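PDB 1P3Y: mersacidin decarboxylase from Bacillus sp., which catalyses the FAD-dependent oxidative decarboxylation of the C-terminal cysteine of mersacidin to an aminoenethiol, a step in the biosynthesis of this lantibiotic. Local coordinates for residues I15-I19 with T45-L49; N117-P122 with D144-I149. All coordinates share one frame; numbering follows the deposited sequence.

How the interactions relate
Both contacts belong to one Rossmann-type fold built on a parallel sheet, on opposite sides of the chain's centre. Interaction 1 comes first along the chain: the loop after strand 10-15 meets helix 44-49, which follows strand 37-42, and both contribute to the FAD pocket. Interaction 2 comes later and joins strands 119-122 and 147-148, the latter the outermost strand on that side of the sheet within this chain. Their centres are 19 Å apart, the nearest atoms about 7 Å, and they do not touch. N123, just after P122, bridges the gap: its backbone O binds FAD and its side chain bonds to S18 of interaction 1.

Interaction 1 of 2, residues I15-I19 with T45-L49; sequences ICGSI and TAEDL. With FAD (flavin-adenine dinucleotide), chain B.
G17 lies with its backbone close against the first turn of helix 44-49, and both sides of this contact bind one FAD. The G17 CA atom is 4.2 Å from A46 CA, G17 having no side chain to hold them apart, and T45 lays its CG2 methyl against G17 CA at 3.7 Å. The two N-H groups then divide the pyrophosphate: G17 N donates to FAD O1P at 2.8 Å (156° at the hydrogen), while T45 N donates to FAD O1A, on the other phosphorus, at 2.9 Å. With chi1 at -50°, T45 turns OG1 to the side of its own backbone N, and the hydroxyl donates a second bond to O1A. CG2 is left to face G17 and the ribityl chain. Such a place at the N-terminal end of a helix probably favours the phosphate's charge. The setting is that of a Rossmann fold: the loop leaves strand 10-15 where strands 37-42 and 84-90 flank it, and the cofactor lies across the ends of the strands. The A46 methyl lies against the backbone of 15-19, 3.5 Å from I15 O and close to C16 O, and touches I15 CG2. One turn on, L49 splits its branches. CD1 lies 3.3 Å from S18 O, whereas CD2 packs on the flavin methyl C7M, which I19 CD1 also meets at 3.9 Å. S18 points away from the helix, its OG bonded to S20 and N123; Y57 of a neighbouring subunit packs on both I19 and L49.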
ATOM      1  N   ILE A  15      28.387 -11.381  -0.869  1.00 42.96           N
ATOM      2  CA  ILE A  15      28.645 -10.048  -1.408  1.00 40.87           C
ATOM      3  C   ILE A  15      28.171  -8.956  -0.436  1.00 43.34           C
ATOM      4  O   ILE A  15      27.025  -8.989   0.023  1.00 44.24           O
ATOM      5  CB  ILE A  15      27.913  -9.863  -2.750  1.00 38.71           C
ATOM      6  CG1 ILE A  15      28.295 -10.985  -3.716  1.00 35.63           C
ATOM      7  CG2 ILE A  15      28.243  -8.522  -3.335  1.00 35.89           C
ATOM      8  CD1 ILE A  15      27.552 -10.923  -5.021  1.00 37.80           C
ATOM      9  N   CYS A  16      29.038  -7.989  -0.135  1.00 40.39           N
ATOM     10  CA  CYS A  16      28.674  -6.901   0.777  1.00 39.21           C
ATOM     11  C   CYS A  16      28.542  -5.577   0.048  1.00 40.83           C
ATOM     12  O   CYS A  16      28.820  -5.491  -1.143  1.00 40.66           O
ATOM     13  CB  CYS A  16      29.693  -6.747   1.907  1.00 39.61           C
ATOM     14  SG  CYS A  16      29.823  -8.190   3.007  1.00 38.89           S
ATOM     15  N   GLY A  17      28.138  -4.540   0.780  1.00 42.30           N
ATOM     16  CA  GLY A  17      27.922  -3.237   0.182  1.00 39.94           C
ATOM     17  C   GLY A  17      29.135  -2.465  -0.294  1.00 44.68           C
ATOM     18  O   GLY A  17      29.812  -1.821   0.488  1.00 45.43           O
ATOM     19  N   SER A  18      29.400  -2.512  -1.591  1.00 45.71           N
ATOM     20  CA  SER A  18      30.526  -1.786  -2.171  1.00 47.40           C
ATOM     21  C   SER A  18      30.265  -1.512  -3.651  1.00 47.81           C
ATOM     22  O   SER A  18      29.606  -2.320  -4.317  1.00 49.31           O
ATOM     23  CB  SER A  18      31.805  -2.610  -2.035  1.00 47.96           C
ATOM     24  OG  SER A  18      32.766  -2.163  -2.975  1.00 44.99           O
ATOM     25  N   ILE A  19      30.757  -0.388  -4.170  1.00 40.80           N
ATOM     26  CA  ILE A  19      30.576  -0.097  -5.595  1.00 44.87           C
ATOM     27  C   ILE A  19      31.176  -1.240  -6.438  1.00 45.75           C
ATOM     28  O   ILE A  19      30.653  -1.592  -7.500  1.00 44.71           O
ATOM     29  CB  ILE A  19      31.268   1.235  -6.001  1.00 49.56           C
ATOM     30  CG1 ILE A  19      30.413   2.424  -5.567  1.00 53.43           C
ATOM     31  CG2 ILE A  19      31.468   1.293  -7.511  1.00 48.99           C
ATOM     32  CD1 ILE A  19      29.160   2.629  -6.430  1.00 55.59           C
ATOM     33  N   THR A  45      22.705  -3.843   1.476  1.00 34.50           N
ATOM     34  CA  THR A  45      23.364  -2.782   0.712  1.00 35.58           C
ATOM     35  C   THR A  45      23.842  -3.274  -0.645  1.00 35.64           C
ATOM     36  O   THR A  45      23.717  -2.566  -1.654  1.00 36.66           O
ATOM     37  CB  THR A  45      24.548  -2.217   1.471  1.00 35.73           C
ATOM     38  OG1 THR A  45      24.129  -1.902   2.796  1.00 36.06           O
ATOM     39  CG2 THR A  45      25.065  -0.945   0.789  1.00 26.15           C
ATOM     40  N   ALA A  46      24.391  -4.490  -0.674  1.00 39.98           N
ATOM     41  CA  ALA A  46      24.836  -5.074  -1.936  1.00 40.85           C
ATOM     42  C   ALA A  46      23.644  -5.171  -2.918  1.00 42.64           C
ATOM     43  O   ALA A  46      23.779  -4.808  -4.102  1.00 38.73           O
ATOM     44  CB  ALA A  46      25.438  -6.447  -1.692  1.00 39.35           C
ATOM     45  N   GLU A  47      22.482  -5.635  -2.432  1.00 40.25           N
ATOM     46  CA  GLU A  47      21.305  -5.748  -3.297  1.00 40.37           C
ATOM     47  C   GLU A  47      20.811  -4.420  -3.832  1.00 37.70           C
ATOM     48  O   GLU A  47      20.306  -4.374  -4.959  1.00 36.19           O
ATOM     49  CB  GLU A  47      20.145  -6.423  -2.592  1.00 42.73           C
ATOM     50  CG  GLU A  47      20.126  -7.902  -2.734  1.00 51.40           C
ATOM     51  CD  GLU A  47      18.864  -8.510  -2.148  1.00 56.15           C
ATOM     52  OE1 GLU A  47      17.797  -8.461  -2.814  1.00 53.80           O
ATOM     53  OE2 GLU A  47      18.946  -9.022  -1.009  1.00 54.23           O
ATOM     54  N   ASP A  48      20.928  -3.352  -3.039  1.00 31.96           N
ATOM     55  CA  ASP A  48      20.485  -2.035  -3.504  1.00 36.57           C
ATOM     56  C   ASP A  48      21.372  -1.563  -4.647  1.00 35.28           C
ATOM     57  O   ASP A  48      20.933  -0.797  -5.520  1.00 44.11           O
ATOM     58  CB  ASP A  48      20.532  -0.972  -2.392  1.00 39.19           C
ATOM     59  CG  ASP A  48      19.515  -1.214  -1.297  1.00 45.78           C
ATOM     60  OD1 ASP A  48      18.487  -1.866  -1.588  1.00 42.01           O
ATOM     61  OD2 ASP A  48      19.737  -0.741  -0.150  1.00 50.14           O
ATOM     62  N   LEU A  49      22.630  -1.992  -4.623  1.00 36.27           N
ATOM     63  CA  LEU A  49      23.577  -1.618  -5.671  1.00 38.65           C
ATOM     64  C   LEU A  49      23.364  -2.462  -6.921  1.00 40.31           C
ATOM     65  O   LEU A  49      23.303  -1.921  -8.037  1.00 39.53           O
ATOM     66  CB  LEU A  49      25.013  -1.784  -5.175  1.00 34.85           C
ATOM     67  CG  LEU A  49      25.427  -0.643  -4.247  1.00 37.60           C
ATOM     68  CD1 LEU A  49      26.755  -0.929  -3.565  1.00 30.43           C
ATOM     69  CD2 LEU A  49      25.509   0.624  -5.063  1.00 37.03           C
TER
HETATM   70  PA  FAD B 259      24.262  -4.257   5.521  1.00 41.21           P
HETATM   71  O1A FAD B 259      23.896  -4.008   4.062  1.00 36.06           O
HETATM   72  O2A FAD B 259      23.633  -5.445   6.224  1.00 41.76           O
HETATM   73  O5B FAD B 259      23.938  -2.943   6.449  1.00 38.98           O
HETATM   74  C5B FAD B 259      23.716  -1.603   5.918  1.00 53.32           C
HETATM   75  C4B FAD B 259      22.233  -1.282   5.777  1.00 60.86           C
HETATM   76  O4B FAD B 259      21.478  -2.488   5.743  1.00 68.54           O
HETATM   77  C3B FAD B 259      21.635  -0.470   6.939  1.00 65.50           C
HETATM   78  O3B FAD B 259      21.196   0.751   6.352  1.00 61.68           O
HETATM   79  C2B FAD B 259      20.562  -1.358   7.476  1.00 68.02           C
HETATM   80  O2B FAD B 259      19.416  -0.805   8.061  1.00 70.50           O
HETATM   81  C1B FAD B 259      20.209  -2.255   6.293  1.00 74.63           C
HETATM   82  N9A FAD B 259      19.622  -3.613   6.537  1.00 81.13           N
HETATM   83  C8A FAD B 259      20.208  -4.836   7.084  1.00 79.84           C
HETATM   84  N7A FAD B 259      19.378  -5.853   7.155  1.00 82.92           N
HETATM   85  C5A FAD B 259      18.143  -5.345   6.636  1.00 85.00           C
HETATM   86  C6A FAD B 259      16.823  -5.910   6.438  1.00 86.25           C
HETATM   87  N6A FAD B 259      16.532  -7.188   6.733  1.00 87.98           N
HETATM   88  N1A FAD B 259      15.798  -5.069   5.905  1.00 85.05           N
HETATM   89  C2A FAD B 259      16.039  -3.759   5.589  1.00 80.08           C
HETATM   90  N3A FAD B 259      17.306  -3.121   5.736  1.00 80.33           N
HETATM   91  C4A FAD B 259      18.290  -4.056   6.297  1.00 81.20           C
HETATM   92  N1  FAD B 259      31.709   0.172   3.201  1.00 49.30           N
HETATM   93  C2  FAD B 259      32.920  -0.504   3.117  1.00 49.87           C
HETATM   94  O2  FAD B 259      33.476  -0.947   4.158  1.00 54.45           O
HETATM   95  N3  FAD B 259      33.516  -0.688   1.859  1.00 49.53           N
HETATM   96  C4  FAD B 259      32.974  -0.224   0.601  1.00 49.06           C
HETATM   97  O4  FAD B 259      33.613  -0.439  -0.500  1.00 49.97           O
HETATM   98  C4X FAD B 259      31.752   0.435   0.716  1.00 47.69           C
HETATM   99  N5  FAD B 259      31.158   0.891  -0.512  1.00 49.27           N
HETATM  100  C5X FAD B 259      29.887   1.543  -0.427  1.00 51.76           C
HETATM  101  C6  FAD B 259      29.249   2.015  -1.615  1.00 53.93           C
HETATM  102  C7  FAD B 259      27.955   2.684  -1.615  1.00 57.91           C
HETATM  103  C7M FAD B 259      27.351   3.143  -2.973  1.00 58.71           C
HETATM  104  C8  FAD B 259      27.280   2.882  -0.314  1.00 53.26           C
HETATM  105  C8M FAD B 259      25.929   3.552  -0.159  1.00 57.01           C
HETATM  106  C9  FAD B 259      27.866   2.438   0.882  1.00 51.26           C
HETATM  107  C9A FAD B 259      29.160   1.771   0.883  1.00 50.76           C
HETATM  108  N10 FAD B 259      29.896   1.257   2.091  1.00 46.20           N
HETATM  109  C10 FAD B 259      31.140   0.614   2.009  1.00 46.75           C
HETATM  110  C1' FAD B 259      29.259   1.445   3.361  1.00 41.00           C
HETATM  111  C2' FAD B 259      28.555   0.279   3.955  1.00 41.11           C
HETATM  112  O2' FAD B 259      27.467  -0.124   3.007  1.00 39.61           O
HETATM  113  C3' FAD B 259      27.926   0.633   5.251  1.00 39.82           C
HETATM  114  O3' FAD B 259      28.885   0.670   6.329  1.00 40.99           O
HETATM  115  C4' FAD B 259      26.787  -0.330   5.695  1.00 36.69           C
HETATM  116  O4' FAD B 259      26.230   0.193   6.948  1.00 40.28           O
HETATM  117  C5' FAD B 259      27.213  -1.756   5.944  1.00 34.56           C
HETATM  118  O5' FAD B 259      27.170  -2.519   4.728  1.00 34.64           O
HETATM  119  P   FAD B 259      27.115  -4.096   4.732  1.00 39.04           P
HETATM  120  O1P FAD B 259      27.083  -4.501   3.322  1.00 37.64           O
HETATM  121  O2P FAD B 259      28.263  -4.614   5.560  1.00 40.41           O
HETATM  122  O3P FAD B 259      25.816  -4.454   5.625  1.00 42.53           O

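Interaction 2 of 2, residues N117-P122 with D144-I149; sequences NTIFFP and DGHIVI
I147 joins the two strands in parallel register, gripping the residues on either side of I119: its N donates to T118 O at 3.2 Å and its O accepts from F120 N at 2.7 Å, nearly straight at 173°. F120 O then takes the N-H of I149, so F120 brackets V148 in the same way. CA-H...O contacts from I119 to I147 O and from V148 to F120 O run between these bonds.

Aromatic contacts come on both faces. The F120 ring presents its edge to the face of H146 in an offset edge-to-face pair, centroids 5.7 Å apart and planes at 78°; F120's chi1 of -63° brings the CE1 edge of the ring to H146 CB. The imidazole turns its own edge to T118 N. On the other face I149 stands over the F121 ring, CG1 3.8 Å from the centroid in a CH-pi contact.

Among apolar pairs, I119 CD1 meets I149 CG1 at 3.6 Å, and P122 CG meets V148 CG1 at about a right angle between side chains.

These strands are the two ends of a beta-alpha-beta crossover whose helix 132-144 closes in a Schellman motif at G145. Strand 84-90 flanks 119-122 on its other side; helix 173-183 packs on I119, F121 and I149, and helix 92-99 on F120 and P122.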
ATOM      1  N   ASN A 117      36.863 -22.222   8.109  1.00 56.82           N
ATOM      2  CA  ASN A 117      37.164 -20.804   8.255  1.00 56.89           C
ATOM      3  C   ASN A 117      36.729 -20.107   6.983  1.00 52.85           C
ATOM      4  O   ASN A 117      36.549 -20.755   5.959  1.00 49.66           O
ATOM      5  CB  ASN A 117      38.664 -20.596   8.462  1.00 67.20           C
ATOM      6  CG  ASN A 117      39.116 -20.966   9.862  1.00 75.82           C
ATOM      7  OD1 ASN A 117      40.280 -21.326  10.059  1.00 82.82           O
ATOM      8  ND2 ASN A 117      38.207 -20.863  10.849  1.00 73.91           N
ATOM      9  N   THR A 118      36.579 -18.786   7.045  1.00 51.95           N
ATOM     10  CA  THR A 118      36.143 -18.004   5.886  1.00 52.06           C
ATOM     11  C   THR A 118      37.265 -17.133   5.330  1.00 52.25           C
ATOM     12  O   THR A 118      38.043 -16.545   6.088  1.00 51.69           O
ATOM     13  CB  THR A 118      34.954 -17.058   6.274  1.00 52.31           C
ATOM     14  OG1 THR A 118      33.836 -17.840   6.701  1.00 51.84           O
ATOM     15  CG2 THR A 118      34.540 -16.172   5.095  1.00 47.09           C
ATOM     16  N   ILE A 119      37.344 -17.032   4.008  1.00 50.55           N
ATOM     17  CA  ILE A 119      38.360 -16.178   3.413  1.00 51.69           C
ATOM     18  C   ILE A 119      37.684 -14.858   3.026  1.00 51.60           C
ATOM     19  O   ILE A 119      36.676 -14.864   2.318  1.00 48.26           O
ATOM     20  CB  ILE A 119      39.021 -16.832   2.162  1.00 49.47           C
ATOM     21  CG1 ILE A 119      39.760 -15.763   1.356  1.00 52.04           C
ATOM     22  CG2 ILE A 119      37.979 -17.489   1.297  1.00 56.03           C
ATOM     23  CD1 ILE A 119      40.482 -16.294   0.152  1.00 62.83           C
ATOM     24  N   PHE A 120      38.248 -13.742   3.499  1.00 50.70           N
ATOM     25  CA  PHE A 120      37.726 -12.403   3.232  1.00 48.65           C
ATOM     26  C   PHE A 120      38.531 -11.610   2.217  1.00 50.75           C
ATOM     27  O   PHE A 120      39.756 -11.659   2.216  1.00 54.07           O
ATOM     28  CB  PHE A 120      37.715 -11.565   4.511  1.00 50.17           C
ATOM     29  CG  PHE A 120      36.826 -12.090   5.576  1.00 52.51           C
ATOM     30  CD1 PHE A 120      37.211 -13.190   6.343  1.00 52.34           C
ATOM     31  CD2 PHE A 120      35.589 -11.477   5.826  1.00 49.86           C
ATOM     32  CE1 PHE A 120      36.379 -13.676   7.356  1.00 51.56           C
ATOM     33  CE2 PHE A 120      34.745 -11.943   6.827  1.00 45.74           C
ATOM     34  CZ  PHE A 120      35.137 -13.047   7.599  1.00 53.99           C
ATOM     35  N   PHE A 121      37.836 -10.853   1.376  1.00 49.34           N
ATOM     36  CA  PHE A 121      38.493  -9.993   0.399  1.00 47.20           C
ATOM     37  C   PHE A 121      38.033  -8.561   0.659  1.00 46.68           C
ATOM     38  O   PHE A 121      37.191  -8.035  -0.055  1.00 45.22           O
ATOM     39  CB  PHE A 121      38.123 -10.381  -1.034  1.00 47.06           C
ATOM     40  CG  PHE A 121      38.796 -11.630  -1.522  1.00 47.30           C
ATOM     41  CD1 PHE A 121      38.329 -12.889  -1.140  1.00 47.21           C
ATOM     42  CD2 PHE A 121      39.878 -11.543  -2.402  1.00 47.37           C
ATOM     43  CE1 PHE A 121      38.925 -14.050  -1.634  1.00 49.82           C
ATOM     44  CE2 PHE A 121      40.483 -12.693  -2.905  1.00 48.08           C
ATOM     45  CZ  PHE A 121      40.005 -13.957  -2.524  1.00 53.13           C
ATOM     46  N   PRO A 122      38.586  -7.910   1.694  1.00 47.83           N
ATOM     47  CA  PRO A 122      38.212  -6.535   2.032  1.00 48.65           C
ATOM     48  C   PRO A 122      38.335  -5.546   0.885  1.00 49.02           C
ATOM     49  O   PRO A 122      39.168  -5.701  -0.009  1.00 52.72           O
ATOM     50  CB  PRO A 122      39.153  -6.190   3.184  1.00 48.86           C
ATOM     51  CG  PRO A 122      39.355  -7.494   3.849  1.00 46.66           C
ATOM     52  CD  PRO A 122      39.539  -8.444   2.683  1.00 50.54           C
ATOM     53  N   ASP A 144      41.896 -15.638  14.801  1.00 57.94           N
ATOM     54  CA  ASP A 144      40.781 -16.573  14.932  1.00 54.08           C
ATOM     55  C   ASP A 144      40.820 -17.695  13.903  1.00 52.23           C
ATOM     56  O   ASP A 144      40.101 -18.679  14.037  1.00 48.98           O
ATOM     57  CB  ASP A 144      39.446 -15.844  14.817  1.00 57.61           C
ATOM     58  CG  ASP A 144      39.109 -15.036  16.052  1.00 60.54           C
ATOM     59  OD1 ASP A 144      39.808 -15.185  17.080  1.00 63.41           O
ATOM     60  OD2 ASP A 144      38.124 -14.260  15.993  1.00 60.72           O
ATOM     61  N   GLY A 145      41.644 -17.544  12.868  1.00 52.65           N
ATOM     62  CA  GLY A 145      41.747 -18.592  11.866  1.00 50.96           C
ATOM     63  C   GLY A 145      41.267 -18.221  10.477  1.00 56.45           C
ATOM     64  O   GLY A 145      41.472 -18.969   9.526  1.00 60.47           O
ATOM     65  N   HIS A 146      40.629 -17.071  10.333  1.00 54.40           N
ATOM     66  CA  HIS A 146      40.135 -16.685   9.020  1.00 56.11           C
ATOM     67  C   HIS A 146      41.257 -16.090   8.187  1.00 54.68           C
ATOM     68  O   HIS A 146      42.239 -15.590   8.735  1.00 59.08           O
ATOM     69  CB  HIS A 146      38.978 -15.671   9.160  1.00 52.14           C
ATOM     70  CG  HIS A 146      37.787 -16.223   9.883  1.00 48.49           C
ATOM     71  ND1 HIS A 146      37.357 -15.728  11.101  1.00 46.34           N
ATOM     72  CD2 HIS A 146      36.980 -17.275   9.596  1.00 40.27           C
ATOM     73  CE1 HIS A 146      36.342 -16.457  11.535  1.00 42.38           C
ATOM     74  NE2 HIS A 146      36.095 -17.402  10.641  1.00 43.39           N
ATOM     75  N   ILE A 147      41.098 -16.148   6.869  1.00 50.67           N
ATOM     76  CA  ILE A 147      42.071 -15.606   5.929  1.00 49.75           C
ATOM     77  C   ILE A 147      41.555 -14.262   5.424  1.00 52.66           C
ATOM     78  O   ILE A 147      40.351 -14.115   5.154  1.00 51.32           O
ATOM     79  CB  ILE A 147      42.244 -16.545   4.719  1.00 52.27           C
ATOM     80  CG1 ILE A 147      42.807 -17.878   5.196  1.00 50.65           C
ATOM     81  CG2 ILE A 147      43.132 -15.886   3.638  1.00 46.52           C
ATOM     82  CD1 ILE A 147      42.803 -18.922   4.118  1.00 61.42           C
ATOM     83  N   VAL A 148      42.464 -13.296   5.276  1.00 51.31           N
ATOM     84  CA  VAL A 148      42.092 -11.964   4.806  1.00 49.26           C
ATOM     85  C   VAL A 148      42.972 -11.456   3.653  1.00 50.65           C
ATOM     86  O   VAL A 148      44.030 -10.865   3.866  1.00 53.32           O
ATOM     87  CB  VAL A 148      42.130 -10.962   5.975  1.00 42.61           C
ATOM     88  CG1 VAL A 148      41.736  -9.590   5.504  1.00 42.75           C
ATOM     89  CG2 VAL A 148      41.210 -11.428   7.067  1.00 46.27           C
ATOM     90  N   ILE A 149      42.531 -11.700   2.427  1.00 51.84           N
ATOM     91  CA  ILE A 149      43.274 -11.260   1.256  1.00 52.60           C
ATOM     92  C   ILE A 149      43.256  -9.738   1.227  1.00 57.60           C
ATOM     93  O   ILE A 149      42.205  -9.113   1.112  1.00 60.41           O
ATOM     94  CB  ILE A 149      42.646 -11.814  -0.031  1.00 53.16           C
ATOM     95  CG1 ILE A 149      42.579 -13.348   0.040  1.00 57.58           C
ATOM     96  CG2 ILE A 149      43.403 -11.320  -1.240  1.00 49.68           C
ATOM     97  CD1 ILE A 149      43.824 -14.026   0.601  1.00 56.94           C
TER